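Local coordinates for nitrogenase molybdenum-iron protein alpha chain (PDB 4WES) that forms, with the beta chain, the molybdenum-iron component of nitrogenase, which reduces dinitrogen to ammonium at an iron-molybdenum cofactor, at residues A[289-300]-A[312-323]; A[263-271]-A[369-378]. All coordinates share one frame; numbering follows the deposited sequence.

Interaction 1 (A[289-300]-A[312-323]); sequences VDGIVETLRDMA and TEEVIAEEIAAI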
loop_
_atom_site.group_PDB
_atom_site.type_symbol
_atom_site.label_atom_id
_atom_site.label_comp_id
_atom_site.label_asym_id
_atom_site.label_seq_id
_atom_site.Cartn_x
_atom_site.Cartn_y
_atom_site.Cartn_z
ATOM N N VAL A 289 38.706 -7.625 -4.067
ATOM C CA VAL A 289 39.901 -6.876 -3.635
ATOM C C VAL A 289 41.126 -7.378 -4.377
ATOM O O VAL A 289 41.926 -6.586 -4.888
ATOM C CB VAL A 289 40.124 -7.031 -2.119
ATOM C CG1 VAL A 289 41.438 -6.405 -1.686
ATOM C CG2 VAL A 289 38.994 -6.375 -1.334
ATOM N N ASP A 290 41.339 -8.693 -4.406
ATOM C CA ASP A 290 42.571 -9.185 -5.033
ATOM C C ASP A 290 42.611 -8.853 -6.519
ATOM O O ASP A 290 43.657 -8.488 -7.060
ATOM C CB ASP A 290 42.758 -10.692 -4.805
ATOM C CG ASP A 290 43.073 -11.059 -3.373
ATOM O OD1 ASP A 290 43.450 -10.201 -2.581
ATOM O OD2 ASP A 290 42.959 -12.242 -3.047
ATOM N N GLY A 291 41.458 -8.954 -7.165
ATOM C CA GLY A 291 41.369 -8.608 -8.571
ATOM C C GLY A 291 41.709 -7.160 -8.848
ATOM O O GLY A 291 42.531 -6.859 -9.718
ATOM N N ILE A 292 41.083 -6.275 -8.104
ATOM C CA ILE A 292 41.287 -4.851 -8.262
ATOM C C ILE A 292 42.726 -4.465 -7.993
ATOM O O ILE A 292 43.334 -3.691 -8.764
ATOM C CB ILE A 292 40.366 -4.063 -7.304
ATOM C CG1 ILE A 292 38.899 -4.347 -7.580
ATOM C CG2 ILE A 292 40.668 -2.575 -7.387
ATOM C CD1 ILE A 292 38.012 -4.096 -6.377
ATOM N N VAL A 293 43.277 -4.956 -6.903
ATOM C CA VAL A 293 44.649 -4.619 -6.514
ATOM C C VAL A 293 45.641 -5.032 -7.604
ATOM O O VAL A 293 46.537 -4.287 -7.999
ATOM C CB VAL A 293 45.008 -5.268 -5.170
ATOM C CG1 VAL A 293 46.499 -5.159 -4.876
ATOM C CG2 VAL A 293 44.234 -4.611 -4.062
ATOM N N GLU A 294 45.474 -6.264 -8.085
ATOM C CA GLU A 294 46.352 -6.789 -9.152
ATOM C C GLU A 294 46.204 -5.933 -10.417
ATOM O O GLU A 294 47.206 -5.595 -11.058
ATOM C CB GLU A 294 46.032 -8.254 -9.460
ATOM C CG GLU A 294 46.806 -8.834 -10.617
ATOM C CD GLU A 294 46.567 -10.327 -10.790
ATOM O OE1 GLU A 294 45.403 -10.771 -10.730
ATOM O OE2 GLU A 294 47.565 -11.049 -10.981
ATOM N N THR A 295 44.963 -5.590 -10.767
ATOM C CA THR A 295 44.707 -4.769 -11.948
ATOM C C THR A 295 45.435 -3.423 -11.823
ATOM O O THR A 295 46.123 -2.983 -12.753
ATOM C CB THR A 295 43.201 -4.520 -12.091
ATOM O OG1 THR A 295 42.515 -5.754 -12.336
ATOM C CG2 THR A 295 42.928 -3.549 -13.233
ATOM N N LEU A 296 45.252 -2.742 -10.708
ATOM C CA LEU A 296 45.840 -1.423 -10.525
ATOM C C LEU A 296 47.357 -1.516 -10.562
ATOM O O LEU A 296 48.043 -0.642 -11.096
ATOM C CB LEU A 296 45.364 -0.798 -9.218
ATOM C CG LEU A 296 43.872 -0.468 -9.149
ATOM C CD1 LEU A 296 43.531 0.019 -7.741
ATOM C CD2 LEU A 296 43.501 0.584 -10.178
ATOM N N ARG A 297 47.924 -2.555 -9.960
ATOM C CA ARG A 297 49.366 -2.734 -9.981
ATOM C C ARG A 297 49.885 -3.063 -11.389
ATOM O O ARG A 297 50.941 -2.574 -11.792
ATOM C CB ARG A 297 49.795 -3.769 -8.943
ATOM C CG ARG A 297 49.659 -3.228 -7.521
ATOM C CD ARG A 297 49.880 -4.273 -6.465
ATOM N NE ARG A 297 49.882 -3.624 -5.178
ATOM C CZ ARG A 297 49.775 -4.260 -4.019
ATOM N NH1 ARG A 297 49.585 -5.573 -3.993
ATOM N NH2 ARG A 297 49.828 -3.574 -2.899
ATOM N N ASP A 298 49.115 -3.812 -12.162
ATOM C CA ASP A 298 49.510 -4.085 -13.552
ATOM C C ASP A 298 49.502 -2.802 -14.384
ATOM O O ASP A 298 50.384 -2.571 -15.220
ATOM C CB ASP A 298 48.549 -5.088 -14.187
ATOM C CG ASP A 298 48.756 -6.530 -13.726
ATOM O OD1 ASP A 298 49.831 -6.859 -13.198
ATOM O OD2 ASP A 298 47.863 -7.343 -14.009
ATOM N N MET A 299 48.469 -1.990 -14.172
ATOM C CA MET A 299 48.346 -0.728 -14.898
ATOM C C MET A 299 49.541 0.162 -14.562
ATOM O O MET A 299 50.165 0.763 -15.451
ATOM C CB MET A 299 47.070 0.002 -14.510
ATOM C CG MET A 299 45.819 -0.669 -14.994
ATOM S SD MET A 299 44.349 0.168 -14.378
ATOM C CE MET A 299 44.467 1.687 -15.318
ATOM N N ALA A 300 49.917 0.244 -13.285
ATOM C CA ALA A 300 51.029 1.089 -12.873
ATOM C C ALA A 300 52.336 0.587 -13.492
ATOM O O ALA A 300 53.179 1.375 -13.905
ATOM C CB ALA A 300 51.142 1.129 -11.362
ATOM N N THR A 312 48.987 4.955 -6.681
ATOM C CA THR A 312 48.338 3.636 -6.766
ATOM C C THR A 312 48.358 2.974 -5.387
ATOM O O THR A 312 47.330 2.520 -4.868
ATOM C CB THR A 312 48.989 2.716 -7.835
ATOM O OG1 THR A 312 48.751 3.252 -9.132
ATOM C CG2 THR A 312 48.426 1.319 -7.821
ATOM N N GLU A 313 49.530 2.945 -4.780
ATOM C CA GLU A 313 49.663 2.292 -3.477
ATOM C C GLU A 313 48.957 3.074 -2.372
ATOM O O GLU A 313 48.368 2.478 -1.468
ATOM C CB GLU A 313 51.127 1.987 -3.148
ATOM C CG GLU A 313 51.733 0.995 -4.125
ATOM C CD GLU A 313 51.036 -0.349 -4.108
ATOM O OE1 GLU A 313 50.885 -0.951 -5.177
ATOM O OE2 GLU A 313 50.633 -0.822 -3.027
ATOM N N GLU A 314 49.000 4.406 -2.423
ATOM C CA GLU A 314 48.268 5.200 -1.429
ATOM C C GLU A 314 46.772 4.916 -1.509
ATOM O O GLU A 314 46.112 4.758 -0.473
ATOM C CB GLU A 314 48.489 6.699 -1.629
ATOM C CG GLU A 314 49.893 7.129 -1.289
ATOM C CD GLU A 314 50.197 8.565 -1.659
ATOM O OE1 GLU A 314 49.373 9.236 -2.339
ATOM O OE2 GLU A 314 51.287 9.006 -1.239
ATOM N N VAL A 315 46.221 4.915 -2.723
ATOM C CA VAL A 315 44.792 4.707 -2.884
ATOM C C VAL A 315 44.371 3.292 -2.485
ATOM O O VAL A 315 43.374 3.120 -1.793
ATOM C CB VAL A 315 44.352 5.066 -4.316
ATOM C CG1 VAL A 315 42.920 4.645 -4.584
ATOM C CG2 VAL A 315 44.522 6.576 -4.552
ATOM N N ILE A 316 45.151 2.298 -2.890
ATOM C CA ILE A 316 44.879 0.906 -2.470
ATOM C C ILE A 316 44.821 0.843 -0.940
ATOM O O ILE A 316 43.870 0.290 -0.367
ATOM C CB ILE A 316 45.926 -0.078 -3.032
ATOM C CG1 ILE A 316 45.724 -0.272 -4.539
ATOM C CG2 ILE A 316 45.850 -1.415 -2.310
ATOM C CD1 ILE A 316 46.862 -0.979 -5.203
ATOM N N ALA A 317 45.817 1.415 -0.268
ATOM C CA ALA A 317 45.865 1.295 1.177
ATOM C C ALA A 317 44.680 1.985 1.854
ATOM O O ALA A 317 44.091 1.424 2.792
ATOM C CB ALA A 317 47.166 1.857 1.703
ATOM N N GLU A 318 44.311 3.175 1.366
ATOM C CA GLU A 318 43.229 3.898 2.006
ATOM C C GLU A 318 41.880 3.219 1.740
ATOM O O GLU A 318 41.009 3.151 2.616
ATOM C CB GLU A 318 43.186 5.367 1.629
ATOM C CG GLU A 318 42.640 5.711 0.310
ATOM C CD GLU A 318 42.863 7.160 -0.013
ATOM O OE1 GLU A 318 43.482 7.878 0.794
ATOM O OE2 GLU A 318 42.465 7.564 -1.090
ATOM N N GLU A 319 41.681 2.722 0.515
ATOM C CA GLU A 319 40.433 2.048 0.166
ATOM C C GLU A 319 40.255 0.758 0.990
ATOM O O GLU A 319 39.169 0.468 1.502
ATOM C CB GLU A 319 40.407 1.759 -1.325
ATOM C CG GLU A 319 40.267 2.990 -2.219
ATOM C CD GLU A 319 38.893 3.637 -2.188
ATOM O OE1 GLU A 319 37.868 2.927 -1.998
ATOM O OE2 GLU A 319 38.810 4.844 -2.496
ATOM N N ILE A 320 41.332 -0.008 1.136
ATOM C CA ILE A 320 41.254 -1.252 1.892
ATOM C C ILE A 320 41.050 -0.936 3.371
ATOM O O ILE A 320 40.232 -1.584 4.042
ATOM C CB ILE A 320 42.477 -2.129 1.648
ATOM C CG1 ILE A 320 42.439 -2.675 0.218
ATOM C CG2 ILE A 320 42.547 -3.265 2.687
ATOM C CD1 ILE A 320 43.612 -3.529 -0.164
ATOM N N ALA A 321 41.757 0.059 3.884
ATOM C CA ALA A 321 41.580 0.391 5.301
ATOM C C ALA A 321 40.136 0.729 5.614
ATOM O O ALA A 321 39.641 0.390 6.688
ATOM C CB ALA A 321 42.526 1.507 5.731
ATOM N N ALA A 322 39.457 1.398 4.699
ATOM C CA ALA A 322 38.095 1.823 4.917
ATOM C C ALA A 322 37.098 0.660 4.976
ATOM O O ALA A 322 36.025 0.808 5.547
ATOM C CB ALA A 322 37.657 2.805 3.853
ATOM N N ILE A 323 37.447 -0.483 4.403
ATOM C CA ILE A 323 36.523 -1.600 4.310
ATOM C C ILE A 323 36.999 -2.858 5.033
ATOM O O ILE A 323 36.281 -3.879 5.029
ATOM C CB ILE A 323 36.179 -1.919 2.842
ATOM C CG1 ILE A 323 37.385 -2.435 2.068
ATOM C CG2 ILE A 323 35.546 -0.723 2.176
ATOM C CD1 ILE A 323 37.063 -2.925 0.667
HETATM O O HOH W 1 47.322 2.041 -11.122
#
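The guanidinium of Arg-297 and the carboxylate of Glu-313 meet edge to edge, their planes 20° apart. Arg-297 NE gives its N-H to OE1 of Glu-313 at 2.9 Å and its NH2 gives one to OE2, also at 2.9 Å; both oxygens accept through their syn lone pairs, so this side-on, two-nitrogen salt bridge holds both groups nearly coplanar. In the conformer given here, one of two for Val-293, CG1 of that residue lies over one face of the guanidinium, toward the rim. Arg-297 runs extended from CG to NE, while Glu-313 folds at its second torsion (chi2 -62°), which brings its carboxylate round to the arginine. Behind this partly exposed margin the two helices, antiparallel at 169° with axes 10.5 Å apart, pack through aliphatic branches. Ile-316 spreads over two residues: its CG1 touches CD1 of Leu-296 at 3.9 Å, and its CG2 meets CG2 of Val-293 in the same conformer. Farther along, CD1 of Ile-320 reaches CG1 of Val-289 at 3.9 Å. At the other end CG2 of Thr-312 rests on Leu-296, and a water donates both to Leu-296 O and to Thr-312 OG1, a hydroxyl also bonded to Leu-308 O in its own helix. The consecutive helices 289-303 and 306-334 form a helical hairpin, away from the metal clusters. Helix 221-232 covers one flank, with Leu-229 and Ile-232 against Leu-296 and Ile-232 also on Thr-312; helix 492-507 packs Phe-493 on Ile-292 and Ile-320, and Val-497 on Ile-323.

Interaction 2 (A[263-271]-A[369-378]); sequences HRSINYIAE and FAHRDDYEGR. With ICS (iron-sulfur-molybdenum cluster with interstitial carbon), chain F.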
loop_
_atom_site.group_PDB
_atom_site.type_symbol
_atom_site.label_atom_id
_atom_site.label_comp_id
_atom_site.label_asym_id
_atom_site.label_seq_id
_atom_site.Cartn_x
_atom_site.Cartn_y
_atom_site.Cartn_z
ATOM N N HIS A 263 36.285 -10.304 -21.372
ATOM C CA HIS A 263 37.021 -10.740 -22.545
ATOM C C HIS A 263 36.106 -11.140 -23.693
ATOM O O HIS A 263 36.320 -10.763 -24.855
ATOM C CB HIS A 263 37.964 -11.892 -22.185
ATOM C CG HIS A 263 38.657 -12.483 -23.365
ATOM N ND1 HIS A 263 38.221 -13.634 -23.991
ATOM C CD2 HIS A 263 39.755 -12.074 -24.056
ATOM C CE1 HIS A 263 39.027 -13.896 -25.009
ATOM N NE2 HIS A 263 39.962 -12.960 -25.084
ATOM N N ARG A 264 35.092 -11.961 -23.409
ATOM C CA ARG A 264 34.308 -12.551 -24.462
ATOM C C ARG A 264 33.658 -11.498 -25.364
ATOM O O ARG A 264 33.669 -11.627 -26.589
ATOM C CB ARG A 264 33.221 -13.470 -23.840
ATOM C CG ARG A 264 32.309 -14.175 -24.819
ATOM C CD ARG A 264 32.973 -15.219 -25.691
ATOM N NE ARG A 264 33.635 -14.673 -26.875
ATOM C CZ ARG A 264 34.855 -14.946 -27.298
ATOM N NH1 ARG A 264 35.715 -15.637 -26.579
ATOM N NH2 ARG A 264 35.242 -14.428 -28.457
ATOM N N SER A 265 33.031 -10.474 -24.757
ATOM C CA SER A 265 32.219 -9.581 -25.547
ATOM C C SER A 265 33.012 -8.536 -26.321
ATOM O O SER A 265 32.485 -7.996 -27.295
ATOM C CB SER A 265 31.191 -8.829 -24.693
ATOM O OG SER A 265 31.818 -7.915 -23.796
ATOM N N ILE A 266 34.257 -8.248 -25.912
ATOM C CA ILE A 266 34.955 -7.075 -26.445
ATOM C C ILE A 266 36.322 -7.370 -26.984
ATOM O O ILE A 266 37.012 -6.450 -27.479
ATOM C CB ILE A 266 35.039 -5.927 -25.378
ATOM C CG1 ILE A 266 34.957 -4.524 -25.985
ATOM C CG2 ILE A 266 36.206 -6.139 -24.448
ATOM C CD1 ILE A 266 33.642 -4.228 -26.685
ATOM N N ASN A 267 36.799 -8.613 -26.877
ATOM C CA ASN A 267 38.164 -8.909 -27.297
ATOM C C ASN A 267 38.380 -8.613 -28.782
ATOM O O ASN A 267 39.506 -8.330 -29.195
ATOM C CB ASN A 267 38.637 -10.335 -26.953
ATOM C CG ASN A 267 38.006 -11.432 -27.798
ATOM O OD1 ASN A 267 38.683 -11.968 -28.676
ATOM N ND2 ASN A 267 36.754 -11.776 -27.532
ATOM N N TYR A 268 37.310 -8.692 -29.572
ATOM C CA TYR A 268 37.399 -8.385 -31.002
ATOM C C TYR A 268 37.951 -6.957 -31.193
ATOM O O TYR A 268 38.938 -6.737 -31.918
ATOM C CB TYR A 268 36.037 -8.498 -31.696
ATOM C CG TYR A 268 35.257 -9.741 -31.297
ATOM C CD1 TYR A 268 35.432 -10.956 -31.943
ATOM C CD2 TYR A 268 34.310 -9.675 -30.280
ATOM C CE1 TYR A 268 34.728 -12.082 -31.534
ATOM C CE2 TYR A 268 33.623 -10.789 -29.877
ATOM C CZ TYR A 268 33.813 -11.985 -30.514
ATOM O OH TYR A 268 33.097 -13.128 -30.162
ATOM N N ILE A 269 37.310 -5.999 -30.537
ATOM C CA ILE A 269 37.758 -4.593 -30.536
ATOM C C ILE A 269 39.132 -4.418 -29.901
ATOM O O ILE A 269 39.957 -3.649 -30.414
ATOM C CB ILE A 269 36.686 -3.686 -29.919
ATOM C CG1 ILE A 269 35.610 -3.377 -30.958
ATOM C CG2 ILE A 269 37.268 -2.392 -29.382
ATOM C CD1 ILE A 269 34.337 -2.814 -30.389
ATOM N N ALA A 270 39.420 -5.132 -28.810
ATOM C CA ALA A 270 40.744 -5.024 -28.212
ATOM C C ALA A 270 41.822 -5.394 -29.214
ATOM O O ALA A 270 42.826 -4.685 -29.385
ATOM C CB ALA A 270 40.858 -5.874 -26.967
ATOM N N GLU A 271 41.630 -6.517 -29.896
ATOM C CA GLU A 271 42.570 -6.959 -30.922
ATOM C C GLU A 271 42.683 -5.946 -32.055
ATOM O O GLU A 271 43.796 -5.611 -32.506
ATOM C CB GLU A 271 42.121 -8.293 -31.491
ATOM C CG GLU A 271 42.200 -9.513 -30.591
ATOM C CD GLU A 271 41.594 -10.779 -31.216
ATOM O OE1 GLU A 271 41.054 -10.716 -32.354
ATOM O OE2 GLU A 271 41.654 -11.845 -30.575
ATOM N N PHE A 369 27.862 -19.364 -22.884
ATOM C CA PHE A 369 28.193 -19.157 -24.305
ATOM C C PHE A 369 29.639 -18.757 -24.551
ATOM O O PHE A 369 29.996 -18.363 -25.662
ATOM C CB PHE A 369 27.231 -18.094 -24.906
ATOM C CG PHE A 369 27.202 -16.801 -24.132
ATOM C CD1 PHE A 369 28.290 -15.935 -24.111
ATOM C CD2 PHE A 369 26.085 -16.476 -23.396
ATOM C CE1 PHE A 369 28.289 -14.832 -23.324
ATOM C CE2 PHE A 369 26.068 -15.327 -22.622
ATOM C CZ PHE A 369 27.176 -14.531 -22.555
ATOM N N ALA A 370 30.486 -18.846 -23.525
ATOM C CA ALA A 370 31.893 -18.545 -23.702
ATOM C C ALA A 370 32.514 -19.527 -24.693
ATOM O O ALA A 370 31.980 -20.596 -24.977
ATOM C CB ALA A 370 32.623 -18.621 -22.371
ATOM N N HIS A 371 33.696 -19.168 -25.179
ATOM C CA HIS A 371 34.406 -19.974 -26.131
ATOM C C HIS A 371 35.546 -20.717 -25.413
ATOM O O HIS A 371 35.845 -20.434 -24.248
ATOM C CB HIS A 371 34.956 -19.134 -27.295
ATOM C CG HIS A 371 33.915 -18.374 -28.055
ATOM N ND1 HIS A 371 34.231 -17.701 -29.214
ATOM C CD2 HIS A 371 32.615 -18.082 -27.807
ATOM C CE1 HIS A 371 33.164 -17.060 -29.655
ATOM N NE2 HIS A 371 32.167 -17.268 -28.824
ATOM N N ARG A 372 36.232 -21.617 -26.128
ATOM C CA ARG A 372 37.305 -22.377 -25.490
ATOM C C ARG A 372 38.360 -21.458 -24.888
ATOM O O ARG A 372 38.929 -21.791 -23.845
ATOM C CB ARG A 372 37.947 -23.349 -26.475
ATOM C CG ARG A 372 37.127 -24.615 -26.710
ATOM C CD ARG A 372 37.862 -25.586 -27.611
ATOM N NE ARG A 372 39.131 -25.982 -27.019
ATOM C CZ ARG A 372 40.255 -26.107 -27.689
ATOM N NH1 ARG A 372 40.273 -26.052 -29.012
ATOM N NH2 ARG A 372 41.366 -26.325 -27.021
ATOM N N ASP A 373 38.648 -20.314 -25.524
ATOM C CA ASP A 373 39.653 -19.403 -24.988
ATOM C C ASP A 373 39.279 -18.837 -23.616
ATOM O O ASP A 373 40.178 -18.508 -22.798
ATOM C CB ASP A 373 40.046 -18.282 -25.974
ATOM C CG ASP A 373 38.875 -17.670 -26.744
ATOM O OD1 ASP A 373 38.016 -18.388 -27.274
ATOM O OD2 ASP A 373 38.914 -16.432 -26.884
ATOM N N ASP A 374 37.992 -18.609 -23.363
ATOM C CA ASP A 374 37.579 -18.131 -22.039
ATOM C C ASP A 374 37.774 -19.199 -20.965
ATOM O O ASP A 374 38.032 -18.871 -19.805
ATOM C CB ASP A 374 36.134 -17.676 -22.063
ATOM C CG ASP A 374 35.910 -16.595 -23.108
ATOM O OD1 ASP A 374 36.377 -15.460 -22.894
ATOM O OD2 ASP A 374 35.312 -16.937 -24.142
ATOM N N TYR A 375 37.559 -20.467 -21.323
ATOM C CA TYR A 375 37.775 -21.582 -20.393
ATOM C C TYR A 375 39.250 -21.903 -20.213
ATOM O O TYR A 375 39.715 -22.076 -19.080
ATOM C CB TYR A 375 37.043 -22.817 -20.884
ATOM C CG TYR A 375 35.532 -22.810 -20.787
ATOM C CD1 TYR A 375 34.893 -23.085 -19.587
ATOM C CD2 TYR A 375 34.731 -22.537 -21.892
ATOM C CE1 TYR A 375 33.502 -23.144 -19.480
ATOM C CE2 TYR A 375 33.351 -22.600 -21.816
ATOM C CZ TYR A 375 32.727 -22.909 -20.605
ATOM O OH TYR A 375 31.378 -22.968 -20.482
ATOM N N GLU A 376 39.979 -22.035 -21.318
ATOM C CA GLU A 376 41.313 -22.632 -21.377
ATOM C C GLU A 376 42.435 -21.627 -21.538
ATOM O O GLU A 376 43.616 -21.988 -21.418
ATOM C CB GLU A 376 41.377 -23.623 -22.532
ATOM C CG GLU A 376 40.371 -24.772 -22.470
ATOM C CD GLU A 376 40.378 -25.658 -23.684
ATOM O OE1 GLU A 376 41.505 -26.002 -24.148
ATOM O OE2 GLU A 376 39.285 -26.013 -24.192
ATOM N N GLY A 377 42.087 -20.390 -21.861
ATOM C CA GLY A 377 43.026 -19.346 -22.171
ATOM C C GLY A 377 43.232 -19.078 -23.639
ATOM O O GLY A 377 42.987 -19.946 -24.489
ATOM N N ARG A 378 43.644 -17.867 -23.965
ATOM C CA ARG A 378 43.826 -17.469 -25.351
ATOM C C ARG A 378 44.896 -18.240 -26.112
ATOM O O ARG A 378 44.912 -18.254 -27.356
ATOM C CB ARG A 378 44.112 -15.966 -25.448
ATOM C CG ARG A 378 42.896 -15.105 -25.189
ATOM C CD ARG A 378 43.228 -13.622 -25.235
ATOM N NE ARG A 378 43.714 -13.206 -26.544
ATOM C CZ ARG A 378 42.953 -12.818 -27.567
ATOM N NH1 ARG A 378 43.534 -12.480 -28.712
ATOM N NH2 ARG A 378 41.644 -12.702 -27.457
HETATM FE FE1 ICS F . 30.392 -9.939 -20.833
HETATM MO MO1 ICS F . 23.992 -11.390 -18.525
HETATM FE FE2 ICS F . 27.960 -10.736 -21.555
HETATM FE FE3 ICS F . 28.243 -8.904 -19.629
HETATM FE FE4 ICS F . 28.988 -11.419 -19.205
HETATM FE FE5 ICS F . 26.613 -11.985 -18.365
HETATM FE FE6 ICS F . 25.592 -11.246 -20.675
HETATM FE FE7 ICS F . 25.868 -9.498 -18.783
HETATM C CX ICS F . 27.258 -10.654 -19.690
HETATM S S1A ICS F . 29.737 -12.105 -21.266
HETATM S S1B ICS F . 25.115 -13.137 -19.598
HETATM S S2A ICS F . 28.826 -8.655 -21.830
HETATM S S2B ICS F . 26.195 -11.328 -22.773
HETATM S S3A ICS F . 28.521 -12.960 -17.660
HETATM S S3B ICS F . 24.106 -9.675 -20.162
HETATM S S4A ICS F . 30.144 -9.542 -18.571
HETATM S S4B ICS F . 25.532 -10.660 -16.919
HETATM S S5A ICS F . 26.815 -7.515 -18.618
HETATM O O HOH W 2 35.222 -13.803 -21.033
HETATM O O HOH W 3 38.155 -14.869 -28.969
#
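The guanidinium of Arg-264 lies flat on the imidazole of His-371, planes 5° apart and centres 3.5 Å from each other, with CZ over the middle of the ring. A hydrogen bond between His-371 NE2 and Ser-183 OG fixes the ring's rotation. Bends at chi2 and chi3 (67° and -83°) fold the arginine back so that its CD also makes a CH-pi contact with that face. The guanidinium edge is gripped as well: Arg-264 NH1 bonds OD2 of Asp-374 at 2.8 Å and, weakly, OD2 of Asp-373, while its NH2 reaches Tyr-268 OH at 3.0 Å. Asp-374 OD2 also takes the backbone N-H of His-371, the N-cap residue of helix 372-376, and Asp-374 OD1 accepts from His-263 ND1 at 2.8 Å. This buried network of salt bridges and hydrogen bonds joins the start of helix 263-277, just after the cluster ligand Cys-262, to the first turn of helix 372-376, which follows strand 361-367. Both segments also line the cofactor pocket: Phe-369 CZ approaches sulfur S2B of the iron-molybdenum cluster at 3.4 Å, and Ser-265 OG lies 3.7 Å from its S2A. The side toward Arg-378 and Glu-271, both partly exposed, is more open and is held by polar bonds. Arg-378 NH2 donates to His-263 NE2 at 2.9 Å, in the ring plane, and more obliquely to Asn-267 OD1; its NH1 meets Glu-271 OE2 at 2.7 Å, on the anti side of that carboxylate.

In the fold
Along the chain, interaction 2 opens first with 263-271, both helices of interaction 1 follow, and 369-378 then closes it. Interaction 1 is thus a local hairpin, whereas interaction 2 spans 97 intervening residues. Their centres are 26 Å apart and their nearest atoms about 12 Å, so they do not touch. The centre of interaction 2 is about 10 Å from the centre of the chain, that of interaction 1 about 23 Å. In interaction 2 helix 263-277, which follows strand 257-260 of one parallel sheet, meets the turn and short helix 372-376 after strand 361-367 of the mixed sheet. It thereby ties two sheet-bearing parts together at the cluster pocket, while interaction 1 is local packing within the helical connection between them.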